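Side-chain contacts in prolyl-ACP dehydrogenase (Oscillatoria sp., PDB 4IRN), which oxidises the prolyl group carried on an acyl carrier protein during biosynthesis of the cyanotoxin anatoxin-a, as an FAD-dependent member of the acyl-CoA dehydrogenase family: residues Y185-Y190 against F221-D226; F203-T208 against L249-C254. All coordinates share one frame; numbering follows the deposited sequence.

Along the chain the four segments come in the order 185-190, 203-208, 221-226 and 249-254, and the contacts pair first with third and second with fourth, so they cross. Contact 1 closes a loop of 30 residues that contains 203-208; contact 2 closes one of 40 residues that contains 221-226. Each joins the same two sheets of the middle domain: 203-208 and 221-226 lie on adjacent strands of the mixed sheet, 185-190 and 249-254 on adjacent strands of the antiparallel sheet. Probable backbone hydrogen bonds between Phe-203 and Ile-223, and between Leu-187 and Cys-254, bind these neighbours, while both contacts supply side chains to one shared apolar layer.

Contact 1 (Y185-Y190 against F221-D226); sequences YILNGY and FMIEKD
Within the two-sheet core of the acyl-CoA dehydrogenase middle domain, Phe-221 of one sheet packs against Tyr-185 and Leu-187 of the other. Its edge points at the tyrosine face in an edge-to-face pair, with centroids 4.9 Å apart and planes inclined at 57°. Phe-221 CE1 makes the nearest approach, 3.6 Å from Tyr-185 CG, and lies over the rim of that ring. Leu-187 uses both of its branches: CD1 sits over the centre of the Phe-221 ring, 4.2 Å from its centroid in a CH-pi contact, whereas CD2 lies 3.9 Å from Ile-223 CD1. With CG of Phe-221 anti to its carbonyl carbon (chi1 -59°), the flat ring reaches across and offers an edge to Tyr-185 and a face to Leu-187. Tyrosine suits its position because its ring is buried against phenylalanine while its hydroxyl is hydrogen-bonded to Glu-265 and Arg-261. Ala-178 of strand 177-181 and Ala-207 of strand 202-208 add small side chains against Phe-221. Strands 185-190 and 221-224 cross at 83°, and strand 184-191 runs between strands 177-181 and 249-257.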
ATOM      1  N   TYR A 185     -19.296 -46.287 -14.237  1.00 31.57           N
ATOM      2  CA  TYR A 185     -18.117 -45.825 -13.503  1.00 29.67           C
ATOM      3  C   TYR A 185     -18.392 -45.859 -12.006  1.00 33.73           C
ATOM      4  O   TYR A 185     -19.479 -45.475 -11.575  1.00 33.96           O
ATOM      5  CB  TYR A 185     -17.723 -44.395 -13.916  1.00 29.09           C
ATOM      6  CG  TYR A 185     -17.082 -44.273 -15.278  1.00 27.75           C
ATOM      7  CD1 TYR A 185     -17.851 -44.040 -16.414  1.00 28.75           C
ATOM      8  CD2 TYR A 185     -15.701 -44.321 -15.424  1.00 28.08           C
ATOM      9  CE1 TYR A 185     -17.263 -43.878 -17.667  1.00 27.43           C
ATOM     10  CE2 TYR A 185     -15.099 -44.168 -16.675  1.00 28.47           C
ATOM     11  CZ  TYR A 185     -15.885 -43.944 -17.793  1.00 31.12           C
ATOM     12  OH  TYR A 185     -15.312 -43.788 -19.029  1.00 26.00           O
ATOM     13  N   ILE A 186     -17.408 -46.302 -11.217  1.00 29.82           N
ATOM     14  CA  ILE A 186     -17.512 -46.363  -9.762  1.00 29.62           C
ATOM     15  C   ILE A 186     -16.673 -45.227  -9.186  1.00 33.71           C
ATOM     16  O   ILE A 186     -15.439 -45.242  -9.300  1.00 32.62           O
ATOM     17  CB  ILE A 186     -17.093 -47.733  -9.177  1.00 32.72           C
ATOM     18  CG1 ILE A 186     -17.551 -48.984  -9.993  1.00 33.01           C
ATOM     19  CG2 ILE A 186     -17.305 -47.809  -7.661  1.00 33.68           C
ATOM     20  CD1 ILE A 186     -18.984 -49.268 -10.299  1.00 39.90           C
ATOM     21  N   LEU A 187     -17.352 -44.234  -8.584  1.00 30.82           N
ATOM     22  CA  LEU A 187     -16.702 -43.058  -8.005  1.00 30.35           C
ATOM     23  C   LEU A 187     -16.530 -43.139  -6.497  1.00 35.17           C
ATOM     24  O   LEU A 187     -17.477 -43.461  -5.767  1.00 34.96           O
ATOM     25  CB  LEU A 187     -17.414 -41.765  -8.413  1.00 30.10           C
ATOM     26  CG  LEU A 187     -16.929 -41.120  -9.707  1.00 34.66           C
ATOM     27  CD1 LEU A 187     -17.590 -41.753 -10.927  1.00 34.43           C
ATOM     28  CD2 LEU A 187     -17.201 -39.630  -9.694  1.00 38.23           C
ATOM     29  N   ASN A 188     -15.305 -42.859  -6.040  1.00 32.07           N
ATOM     30  CA  ASN A 188     -14.914 -42.858  -4.630  1.00 31.74           C
ATOM     31  C   ASN A 188     -13.999 -41.666  -4.354  1.00 35.43           C
ATOM     32  O   ASN A 188     -13.058 -41.423  -5.114  1.00 35.13           O
ATOM     33  CB  ASN A 188     -14.226 -44.178  -4.255  1.00 31.30           C
ATOM     34  CG  ASN A 188     -15.181 -45.316  -4.040  1.00 48.32           C
ATOM     35  OD1 ASN A 188     -15.783 -45.447  -2.971  1.00 43.29           O
ATOM     36  ND2 ASN A 188     -15.337 -46.164  -5.048  1.00 39.84           N
ATOM     37  N   GLY A 189     -14.305 -40.922  -3.297  1.00 31.92           N
ATOM     38  CA  GLY A 189     -13.542 -39.738  -2.910  1.00 31.76           C
ATOM     39  C   GLY A 189     -14.250 -38.809  -1.947  1.00 35.81           C
ATOM     40  O   GLY A 189     -15.363 -39.093  -1.491  1.00 35.93           O
ATOM     41  N   TYR A 190     -13.594 -37.693  -1.622  1.00 32.24           N
ATOM     42  CA  TYR A 190     -14.137 -36.690  -0.707  1.00 32.34           C
ATOM     43  C   TYR A 190     -13.882 -35.303  -1.264  1.00 33.55           C
ATOM     44  O   TYR A 190     -12.759 -34.991  -1.666  1.00 33.55           O
ATOM     45  CB  TYR A 190     -13.563 -36.882   0.711  1.00 34.72           C
ATOM     46  CG  TYR A 190     -13.716 -35.730   1.684  1.00 38.41           C
ATOM     47  CD1 TYR A 190     -14.975 -35.300   2.105  1.00 40.69           C
ATOM     48  CD2 TYR A 190     -12.608 -35.153   2.278  1.00 40.25           C
ATOM     49  CE1 TYR A 190     -15.120 -34.276   3.045  1.00 41.86           C
ATOM     50  CE2 TYR A 190     -12.738 -34.163   3.249  1.00 41.68           C
ATOM     51  CZ  TYR A 190     -13.997 -33.726   3.628  1.00 50.88           C
ATOM     52  OH  TYR A 190     -14.110 -32.732   4.566  1.00 54.89           O
ATOM     53  N   PHE A 221     -17.933 -35.928 -14.440  1.00 20.11           N
ATOM     54  CA  PHE A 221     -19.147 -36.751 -14.352  1.00 19.70           C
ATOM     55  C   PHE A 221     -20.324 -35.950 -13.804  1.00 25.93           C
ATOM     56  O   PHE A 221     -20.145 -35.102 -12.921  1.00 26.23           O
ATOM     57  CB  PHE A 221     -18.899 -37.990 -13.479  1.00 20.83           C
ATOM     58  CG  PHE A 221     -17.784 -38.872 -13.983  1.00 22.13           C
ATOM     59  CD1 PHE A 221     -18.034 -39.870 -14.922  1.00 25.35           C
ATOM     60  CD2 PHE A 221     -16.481 -38.704 -13.526  1.00 24.60           C
ATOM     61  CE1 PHE A 221     -16.995 -40.670 -15.410  1.00 26.61           C
ATOM     62  CE2 PHE A 221     -15.440 -39.493 -14.025  1.00 27.86           C
ATOM     63  CZ  PHE A 221     -15.706 -40.478 -14.957  1.00 25.99           C
ATOM     64  N   MET A 222     -21.532 -36.210 -14.344  1.00 22.90           N
ATOM     65  CA  MET A 222     -22.771 -35.547 -13.921  1.00 22.16           C
ATOM     66  C   MET A 222     -23.608 -36.539 -13.147  1.00 26.31           C
ATOM     67  O   MET A 222     -24.125 -37.496 -13.719  1.00 26.14           O
ATOM     68  CB  MET A 222     -23.547 -34.981 -15.118  1.00 24.20           C
ATOM     69  CG  MET A 222     -22.754 -33.973 -15.915  1.00 27.61           C
ATOM     70  SD  MET A 222     -23.605 -33.317 -17.349  1.00 31.65           S
ATOM     71  CE  MET A 222     -23.517 -34.706 -18.436  1.00 27.97           C
ATOM     72  N   ILE A 223     -23.680 -36.348 -11.826  1.00 25.49           N
ATOM     73  CA  ILE A 223     -24.404 -37.250 -10.948  1.00 26.45           C
ATOM     74  C   ILE A 223     -25.628 -36.553 -10.377  1.00 30.97           C
ATOM     75  O   ILE A 223     -25.501 -35.479  -9.780  1.00 30.10           O
ATOM     76  CB  ILE A 223     -23.456 -37.864  -9.874  1.00 29.94           C
ATOM     77  CG1 ILE A 223     -22.229 -38.570 -10.539  1.00 30.61           C
ATOM     78  CG2 ILE A 223     -24.197 -38.846  -8.965  1.00 30.76           C
ATOM     79  CD1 ILE A 223     -20.991 -38.744  -9.661  1.00 41.44           C
ATOM     80  N   GLU A 224     -26.799 -37.156 -10.571  1.00 28.51           N
ATOM     81  CA  GLU A 224     -28.054 -36.634 -10.051  1.00 29.02           C
ATOM     82  C   GLU A 224     -28.125 -36.818  -8.522  1.00 34.34           C
ATOM     83  O   GLU A 224     -27.489 -37.726  -7.981  1.00 32.86           O
ATOM     84  CB  GLU A 224     -29.249 -37.330 -10.718  1.00 30.30           C
ATOM     85  CG  GLU A 224     -29.538 -36.846 -12.127  1.00 37.77           C
ATOM     86  CD  GLU A 224     -30.658 -37.556 -12.866  1.00 53.20           C
ATOM     87  OE1 GLU A 224     -31.575 -38.108 -12.213  1.00 52.64           O
ATOM     88  OE2 GLU A 224     -30.637 -37.519 -14.117  1.00 38.37           O
ATOM     89  N   LYS A 225     -28.895 -35.956  -7.849  1.00 32.91           N
ATOM     90  CA  LYS A 225     -29.135 -35.978  -6.404  1.00 33.76           C
ATOM     91  C   LYS A 225     -29.755 -37.345  -6.011  1.00 41.00           C
ATOM     92  O   LYS A 225     -30.483 -37.936  -6.797  1.00 41.19           O
ATOM     93  CB  LYS A 225     -30.077 -34.813  -6.062  1.00 36.13           C
ATOM     94  CG  LYS A 225     -30.669 -34.781  -4.663  1.00 48.24           C
ATOM     95  CD  LYS A 225     -31.741 -33.666  -4.529  1.00 61.27           C
ATOM     96  CE  LYS A 225     -33.095 -33.983  -5.131  1.00 73.66           C
ATOM     97  NZ  LYS A 225     -33.776 -35.129  -4.489  1.00 84.64           N
ATOM     98  N   ASP A 226     -29.476 -37.836  -4.829  1.00 39.44           N
ATOM     99  CA  ASP A 226     -29.999 -39.108  -4.304  1.00 39.96           C
ATOM    100  C   ASP A 226     -29.567 -40.299  -5.162  1.00 43.40           C
ATOM    101  O   ASP A 226     -30.388 -41.162  -5.500  1.00 43.30           O
ATOM    102  CB  ASP A 226     -31.537 -39.084  -4.130  1.00 42.12           C
ATOM    103  CG  ASP A 226     -32.069 -38.241  -2.993  1.00 54.76           C
ATOM    104  OD1 ASP A 226     -31.355 -38.106  -1.963  1.00 55.51           O
ATOM    105  OD2 ASP A 226     -33.207 -37.737  -3.115  1.00 60.71           O
TER

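Contact 2 (F203-T208 against L249-C254)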
ATOM      1  N   PHE A 203     -24.906 -32.765  -9.824  1.00 10.53           N
ATOM      2  CA  PHE A 203     -23.551 -32.538  -9.349  1.00  9.95           C
ATOM      3  C   PHE A 203     -22.531 -32.685 -10.468  1.00 15.71           C
ATOM      4  O   PHE A 203     -22.491 -33.721 -11.129  1.00 16.17           O
ATOM      5  CB  PHE A 203     -23.232 -33.497  -8.190  1.00 11.06           C
ATOM      6  CG  PHE A 203     -23.991 -33.202  -6.915  1.00 12.19           C
ATOM      7  CD1 PHE A 203     -25.261 -33.729  -6.703  1.00 15.01           C
ATOM      8  CD2 PHE A 203     -23.424 -32.417  -5.914  1.00 13.48           C
ATOM      9  CE1 PHE A 203     -25.960 -33.454  -5.520  1.00 15.71           C
ATOM     10  CE2 PHE A 203     -24.127 -32.142  -4.731  1.00 15.78           C
ATOM     11  CZ  PHE A 203     -25.388 -32.665  -4.542  1.00 14.01           C
ATOM     12  N   ILE A 204     -21.726 -31.637 -10.698  1.00 11.71           N
ATOM     13  CA  ILE A 204     -20.645 -31.644 -11.689  1.00 11.45           C
ATOM     14  C   ILE A 204     -19.375 -32.034 -10.908  1.00 16.14           C
ATOM     15  O   ILE A 204     -18.844 -31.229 -10.143  1.00 15.84           O
ATOM     16  CB  ILE A 204     -20.523 -30.289 -12.458  1.00 14.09           C
ATOM     17  CG1 ILE A 204     -21.872 -29.818 -13.090  1.00 13.82           C
ATOM     18  CG2 ILE A 204     -19.377 -30.285 -13.473  1.00 13.97           C
ATOM     19  CD1 ILE A 204     -22.566 -30.760 -14.099  1.00 13.46           C
ATOM     20  N   ILE A 205     -18.935 -33.272 -11.066  1.00 15.59           N
ATOM     21  CA  ILE A 205     -17.814 -33.846 -10.322  1.00 16.06           C
ATOM     22  C   ILE A 205     -16.562 -34.086 -11.154  1.00 19.37           C
ATOM     23  O   ILE A 205     -16.623 -34.701 -12.210  1.00 18.12           O
ATOM     24  CB  ILE A 205     -18.281 -35.102  -9.532  1.00 18.91           C
ATOM     25  CG1 ILE A 205     -19.587 -34.782  -8.757  1.00 19.33           C
ATOM     26  CG2 ILE A 205     -17.169 -35.694  -8.673  1.00 18.89           C
ATOM     27  CD1 ILE A 205     -19.866 -35.471  -7.471  1.00 26.30           C
ATOM     28  N   PHE A 206     -15.418 -33.617 -10.635  1.00 15.88           N
ATOM     29  CA  PHE A 206     -14.097 -33.762 -11.247  1.00 15.60           C
ATOM     30  C   PHE A 206     -13.368 -34.911 -10.577  1.00 18.18           C
ATOM     31  O   PHE A 206     -13.069 -34.842  -9.391  1.00 17.73           O
ATOM     32  CB  PHE A 206     -13.318 -32.431 -11.190  1.00 17.18           C
ATOM     33  CG  PHE A 206     -13.856 -31.431 -12.190  1.00 18.26           C
ATOM     34  CD1 PHE A 206     -14.923 -30.593 -11.864  1.00 20.53           C
ATOM     35  CD2 PHE A 206     -13.311 -31.338 -13.463  1.00 20.07           C
ATOM     36  CE1 PHE A 206     -15.447 -29.697 -12.808  1.00 20.99           C
ATOM     37  CE2 PHE A 206     -13.825 -30.428 -14.399  1.00 23.35           C
ATOM     38  CZ  PHE A 206     -14.889 -29.613 -14.065  1.00 20.98           C
ATOM     39  N   ALA A 207     -13.152 -35.996 -11.320  1.00 15.56           N
ATOM     40  CA  ALA A 207     -12.505 -37.224 -10.837  1.00 15.66           C
ATOM     41  C   ALA A 207     -11.357 -37.670 -11.763  1.00 19.68           C
ATOM     42  O   ALA A 207     -11.096 -37.018 -12.772  1.00 18.62           O
ATOM     43  CB  ALA A 207     -13.546 -38.337 -10.704  1.00 16.46           C
ATOM     44  N   THR A 208     -10.663 -38.771 -11.406  1.00 17.14           N
ATOM     45  CA  THR A 208      -9.560 -39.322 -12.200  1.00 16.78           C
ATOM     46  C   THR A 208      -9.767 -40.801 -12.543  1.00 21.75           C
ATOM     47  O   THR A 208     -10.160 -41.585 -11.677  1.00 21.34           O
ATOM     48  CB  THR A 208      -8.178 -38.964 -11.594  1.00 18.89           C
ATOM     49  OG1 THR A 208      -7.140 -39.360 -12.492  1.00 19.26           O
ATOM     50  CG2 THR A 208      -7.942 -39.570 -10.206  1.00 12.18           C
ATOM     51  N   LEU A 249     -18.929 -33.076   0.687  1.00 20.90           N
ATOM     52  CA  LEU A 249     -19.435 -34.205  -0.086  1.00 20.77           C
ATOM     53  C   LEU A 249     -18.496 -35.406   0.017  1.00 25.47           C
ATOM     54  O   LEU A 249     -17.267 -35.247   0.014  1.00 24.50           O
ATOM     55  CB  LEU A 249     -19.644 -33.787  -1.555  1.00 20.83           C
ATOM     56  CG  LEU A 249     -20.163 -34.834  -2.540  1.00 25.64           C
ATOM     57  CD1 LEU A 249     -21.590 -35.244  -2.214  1.00 26.35           C
ATOM     58  CD2 LEU A 249     -20.098 -34.310  -3.945  1.00 26.66           C
ATOM     59  N   ARG A 250     -19.084 -36.607   0.119  1.00 23.59           N
ATOM     60  CA  ARG A 250     -18.350 -37.881   0.159  1.00 23.72           C
ATOM     61  C   ARG A 250     -18.998 -38.848  -0.810  1.00 27.27           C
ATOM     62  O   ARG A 250     -20.226 -38.945  -0.844  1.00 26.79           O
ATOM     63  CB  ARG A 250     -18.278 -38.473   1.577  1.00 24.92           C
ATOM     64  CG  ARG A 250     -17.275 -37.732   2.455  1.00 41.07           C
ATOM     65  CD  ARG A 250     -17.267 -38.153   3.911  1.00 54.19           C
ATOM     66  NE  ARG A 250     -16.297 -37.366   4.679  1.00 62.49           N
ATOM     67  CZ  ARG A 250     -15.899 -37.654   5.914  1.00 75.89           C
ATOM     68  NH1 ARG A 250     -16.386 -38.717   6.545  1.00 66.13           N
ATOM     69  NH2 ARG A 250     -15.008 -36.886   6.527  1.00 59.09           N
ATOM     70  N   LEU A 251     -18.177 -39.512  -1.642  1.00 23.42           N
ATOM     71  CA  LEU A 251     -18.629 -40.491  -2.631  1.00 22.82           C
ATOM     72  C   LEU A 251     -18.153 -41.871  -2.202  1.00 25.91           C
ATOM     73  O   LEU A 251     -16.945 -42.088  -2.070  1.00 25.39           O
ATOM     74  CB  LEU A 251     -18.119 -40.146  -4.046  1.00 22.81           C
ATOM     75  CG  LEU A 251     -18.532 -38.787  -4.592  1.00 27.61           C
ATOM     76  CD1 LEU A 251     -17.387 -38.128  -5.312  1.00 27.95           C
ATOM     77  CD2 LEU A 251     -19.722 -38.911  -5.503  1.00 30.35           C
ATOM     78  N   GLU A 252     -19.108 -42.773  -1.932  1.00 22.35           N
ATOM     79  CA  GLU A 252     -18.841 -44.144  -1.522  1.00 22.45           C
ATOM     80  C   GLU A 252     -19.432 -45.125  -2.522  1.00 24.76           C
ATOM     81  O   GLU A 252     -20.606 -45.463  -2.423  1.00 23.80           O
ATOM     82  CB  GLU A 252     -19.322 -44.388  -0.072  1.00 24.29           C
ATOM     83  CG  GLU A 252     -18.194 -44.342   0.967  1.00 39.18           C
ATOM     84  CD  GLU A 252     -17.073 -45.349   0.788  1.00 70.43           C
ATOM     85  OE1 GLU A 252     -17.352 -46.569   0.817  1.00 69.89           O
ATOM     86  OE2 GLU A 252     -15.902 -44.921   0.662  1.00 67.35           O
ATOM     87  N   ASN A 253     -18.616 -45.551  -3.511  1.00 21.15           N
ATOM     88  CA  ASN A 253     -19.004 -46.468  -4.603  1.00 21.09           C
ATOM     89  C   ASN A 253     -20.228 -45.958  -5.374  1.00 25.42           C
ATOM     90  O   ASN A 253     -21.176 -46.693  -5.654  1.00 24.74           O
ATOM     91  CB  ASN A 253     -19.171 -47.924  -4.129  1.00 20.64           C
ATOM     92  CG  ASN A 253     -17.911 -48.500  -3.548  1.00 50.27           C
ATOM     93  OD1 ASN A 253     -16.950 -48.810  -4.266  1.00 46.02           O
ATOM     94  ND2 ASN A 253     -17.886 -48.648  -2.226  1.00 45.16           N
ATOM     95  N   CYS A 254     -20.185 -44.670  -5.698  1.00 23.06           N
ATOM     96  CA  CYS A 254     -21.215 -43.951  -6.426  1.00 22.75           C
ATOM     97  C   CYS A 254     -21.169 -44.360  -7.905  1.00 24.35           C
ATOM     98  O   CYS A 254     -20.176 -44.097  -8.588  1.00 22.51           O
ATOM     99  CB  CYS A 254     -21.012 -42.452  -6.242  1.00 23.52           C
ATOM    100  SG  CYS A 254     -22.508 -41.467  -6.453  1.00 27.90           S
TER
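Ile-205 meets Leu-249 and Leu-251 through purely apolar contacts, and no hydrogen bond joins the two segments. Its CD1 reaches both leucines, tip to tip, standing 3.7 Å from Leu-249 CD2 and 4.0 Å from Leu-251 CD2. The other branch, CG2, approaches Leu-251 CD1 at 4.2 Å, so the beta-branched isoleucine offers separate methyls to the two methyls of one leucine. Leu-249 holds CG trans to its backbone N (chi1 180°) whereas Leu-251 holds it anti to the carbonyl carbon (chi1 -59°); by these different routes, two leucines on the same face of their strand both arrive at Ile-205 CD1.

The contact between aromatic and aliphatic groups is looser. Leu-249 CD2 also lies 4.3 Å from Phe-203 CD2, meeting that ring obliquely, and Leu-230 of strand 230-232 packs on Phe-203 and on both leucines.

Aromatic and polar interactions lie away from this layer. Phe-206 turns from the leucines to meet the rings of His-160 and Phe-272, the latter on helix 268-282. Arg-250, exposed on the other strand, makes a cation-pi contact with Tyr-190. Beyond it Asn-253 and Cys-254 both face Leu-187 in a G1 beta bulge, in which Asn-253 takes the left-handed conformation that asparagine tolerates well; Asn-188 OD1 accepts a hydrogen bond from Asn-253 N.

The axes of strands 203-208 and 249-251 come within 11.2 Å and cross at 58°, a separation spanned by side chains that meet tip to tip. His-160 binds FAD, and the side chain of Phe-203 is about 9 Å from the cofactor, which places this packing near the FAD site, without direct contact from Phe-203. Such face-to-face packing of two sheets is characteristic of the beta domain of acyl-CoA dehydrogenases, which lies between the helical domains of the fold.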